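PDB 4ZXH: Abbfa_003403 from Acinetobacter baumannii, which works as a four-domain nonribosomal peptide synthetase, joining condensation, adenylation, phosphopantetheine-bearing carrier and thioesterase domains in one chain to build a peptide product. Local coordinates for the potassium ion site. Sequence-based numbering; all coordinates share one arbitrary frame.

The potassium ion site. Residues 371-378, 391, 393. With K (potassium ion), chain B.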
ATOM      1  N   GLU A 371     -38.814   5.312  15.845  1.00 42.83           N
ATOM      2  CA  GLU A 371     -38.397   6.607  15.336  1.00 43.88           C
ATOM      3  C   GLU A 371     -37.220   7.225  16.117  1.00 43.65           C
ATOM      4  O   GLU A 371     -36.424   7.959  15.534  1.00 46.85           O
ATOM      5  CB  GLU A 371     -39.602   7.553  15.313  1.00 42.24           C
ATOM      6  CG  GLU A 371     -40.755   6.971  14.513  1.00 51.21           C
ATOM      7  CD  GLU A 371     -41.882   7.957  14.284  1.00 67.53           C
ATOM      8  OE1 GLU A 371     -41.700   9.145  14.604  1.00 64.13           O
ATOM      9  OE2 GLU A 371     -42.961   7.548  13.791  1.00 77.98           O
ATOM     10  N   LEU A 372     -37.087   6.915  17.408  1.00 39.16           N
ATOM     11  CA  LEU A 372     -35.950   7.420  18.200  1.00 39.47           C
ATOM     12  C   LEU A 372     -34.606   6.881  17.721  1.00 39.32           C
ATOM     13  O   LEU A 372     -33.585   7.544  17.859  1.00 44.60           O
ATOM     14  CB  LEU A 372     -36.100   7.068  19.678  1.00 28.62           C
ATOM     15  CG  LEU A 372     -37.130   7.828  20.501  1.00 36.41           C
ATOM     16  CD1 LEU A 372     -37.117   7.317  21.928  1.00 38.42           C
ATOM     17  CD2 LEU A 372     -36.836   9.306  20.459  1.00 32.61           C
ATOM     18  N   LEU A 373     -34.617   5.669  17.179  1.00 39.25           N
ATOM     19  CA  LEU A 373     -33.395   4.974  16.808  1.00 34.47           C
ATOM     20  C   LEU A 373     -33.001   5.199  15.350  1.00 37.96           C
ATOM     21  O   LEU A 373     -31.961   4.721  14.910  1.00 40.49           O
ATOM     22  CB  LEU A 373     -33.547   3.476  17.071  1.00 37.13           C
ATOM     23  CG  LEU A 373     -33.665   3.034  18.528  1.00 36.75           C
ATOM     24  CD1 LEU A 373     -33.692   1.515  18.644  1.00 35.34           C
ATOM     25  CD2 LEU A 373     -32.513   3.602  19.328  1.00 36.67           C
ATOM     26  N   LEU A 374     -33.828   5.921  14.602  1.00 41.35           N
ATOM     27  CA  LEU A 374     -33.496   6.269  13.220  1.00 45.21           C
ATOM     28  C   LEU A 374     -32.296   7.229  13.146  1.00 45.04           C
ATOM     29  O   LEU A 374     -31.947   7.895  14.120  1.00 45.92           O
ATOM     30  CB  LEU A 374     -34.713   6.888  12.524  1.00 48.45           C
ATOM     31  CG  LEU A 374     -35.851   5.941  12.143  1.00 45.54           C
ATOM     32  CD1 LEU A 374     -37.011   6.706  11.538  1.00 47.53           C
ATOM     33  CD2 LEU A 374     -35.348   4.919  11.166  1.00 42.75           C
ATOM     34  N   PRO A 375     -31.644   7.299  11.984  1.00 41.70           N
ATOM     35  CA  PRO A 375     -30.494   8.198  11.920  1.00 34.18           C
ATOM     36  C   PRO A 375     -30.919   9.610  11.565  1.00 43.90           C
ATOM     37  O   PRO A 375     -30.077  10.446  11.240  1.00 53.40           O
ATOM     38  CB  PRO A 375     -29.644   7.595  10.807  1.00 34.30           C
ATOM     39  CG  PRO A 375     -30.266   6.227  10.525  1.00 39.44           C
ATOM     40  CD  PRO A 375     -31.696   6.401  10.824  1.00 36.57           C
ATOM     41  N   ILE A 376     -32.221   9.864  11.613  1.00 43.49           N
ATOM     42  CA  ILE A 376     -32.762  11.181  11.303  1.00 38.41           C
ATOM     43  C   ILE A 376     -33.529  11.750  12.491  1.00 43.49           C
ATOM     44  O   ILE A 376     -34.053  10.997  13.330  1.00 41.19           O
ATOM     45  CB  ILE A 376     -33.716  11.138  10.109  1.00 38.05           C
ATOM     46  CG1 ILE A 376     -34.941  10.296  10.460  1.00 34.27           C
ATOM     47  CG2 ILE A 376     -33.035  10.560   8.905  1.00 31.11           C
ATOM     48  CD1 ILE A 376     -36.081  10.575   9.592  1.00 45.25           C
ATOM     49  N   GLN A 377     -33.603  13.077  12.555  1.00 44.30           N
ATOM     50  CA  GLN A 377     -34.417  13.720  13.571  1.00 39.38           C
ATOM     51  C   GLN A 377     -35.887  13.463  13.317  1.00 44.24           C
ATOM     52  O   GLN A 377     -36.346  13.477  12.178  1.00 52.30           O
ATOM     53  CB  GLN A 377     -34.157  15.226  13.639  1.00 39.88           C
ATOM     54  CG  GLN A 377     -34.886  15.913  14.791  1.00 42.79           C
ATOM     55  CD  GLN A 377     -34.053  15.969  16.033  1.00 56.50           C
ATOM     56  OE1 GLN A 377     -34.403  15.378  17.047  1.00 59.89           O
ATOM     57  NE2 GLN A 377     -32.956  16.700  15.979  1.00 70.32           N
ATOM     58  N   THR A 378     -36.610  13.247  14.409  1.00 46.12           N
ATOM     59  CA  THR A 378     -38.051  13.061  14.409  1.00 46.66           C
ATOM     60  C   THR A 378     -38.617  13.737  15.643  1.00 44.40           C
ATOM     61  O   THR A 378     -38.017  13.665  16.712  1.00 49.91           O
ATOM     62  CB  THR A 378     -38.415  11.570  14.416  1.00 53.26           C
ATOM     63  OG1 THR A 378     -38.122  11.000  13.135  1.00 60.72           O
ATOM     64  CG2 THR A 378     -39.860  11.376  14.714  1.00 50.15           C
ATOM     65  N   SER A 391     -35.302  12.475  20.041  1.00 44.26           N
ATOM     66  CA  SER A 391     -34.191  12.089  19.167  1.00 27.72           C
ATOM     67  C   SER A 391     -32.978  12.942  19.419  1.00 36.52           C
ATOM     68  O   SER A 391     -33.115  14.081  19.827  1.00 36.74           O
ATOM     69  CB  SER A 391     -34.572  12.204  17.689  1.00 28.50           C
ATOM     70  OG  SER A 391     -35.535  11.239  17.323  1.00 56.39           O
ATOM     71  N   PRO A 393     -29.585  12.687  16.843  1.00 34.23           N
ATOM     72  CA  PRO A 393     -28.711  11.916  15.946  1.00 24.63           C
ATOM     73  C   PRO A 393     -27.231  12.186  16.155  1.00 29.67           C
ATOM     74  O   PRO A 393     -26.794  13.311  16.376  1.00 32.70           O
ATOM     75  CB  PRO A 393     -29.147  12.371  14.556  1.00 25.58           C
ATOM     76  CG  PRO A 393     -30.545  12.941  14.759  1.00 33.73           C
ATOM     77  CD  PRO A 393     -30.503  13.573  16.104  1.00 26.37           C
TER
HETATM   78  K     K B1403     -33.935   9.456  15.609  1.00 46.94           K
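Five protein oxygens bind the potassium ion in the condensation domain, four of them backbone carbonyls, in a worked example of how a chain folds its own amides around a large monovalent cation. The arrangement is close to a square pyramid. Leu372 O, at 3.0 Å from K, stands across from Ile376 O, at 2.8 Å from K, the two subtending about 173° at the ion. The second diagonal of the base joins Leu374 O, 2.9 Å from K, to the Ser391 hydroxyl OG, also 2.9 Å from K, at about 171°. Glu371 O supplies the apex at 2.9 Å from K. Waters may have gone unseen, so further ligands cannot be excluded.

The short 3-10 helix 371-373 sends two successive carbonyls to the ion, and the chain then bends at Pro375 so that the carbonyls on either side of it face the metal from different directions. Ser391, at the end of strand 387-391, reaches in with OG beside its backbone N and anti to its carbonyl carbon (chi1 -68°), tying this strand end, some fifteen residues beyond Ile376, to the turn. The site therefore probably stabilises the local fold; the structure alone shows no catalytic part for the ion, which may come from purification or crystallisation.

In the second shell, Leu372 bends one branch back over the serine, with CD2 3.9 Å from Ser391 OG. The Glu371 side chain extends away, its OE1 7.8 Å from K, so its carboxylate makes no direct bond and any help in balancing the charge would be long-range. Roughly opposite the apical carbonyl, the Pro393 ring points its CG corner toward the base of the pyramid, 4.9 Å from K.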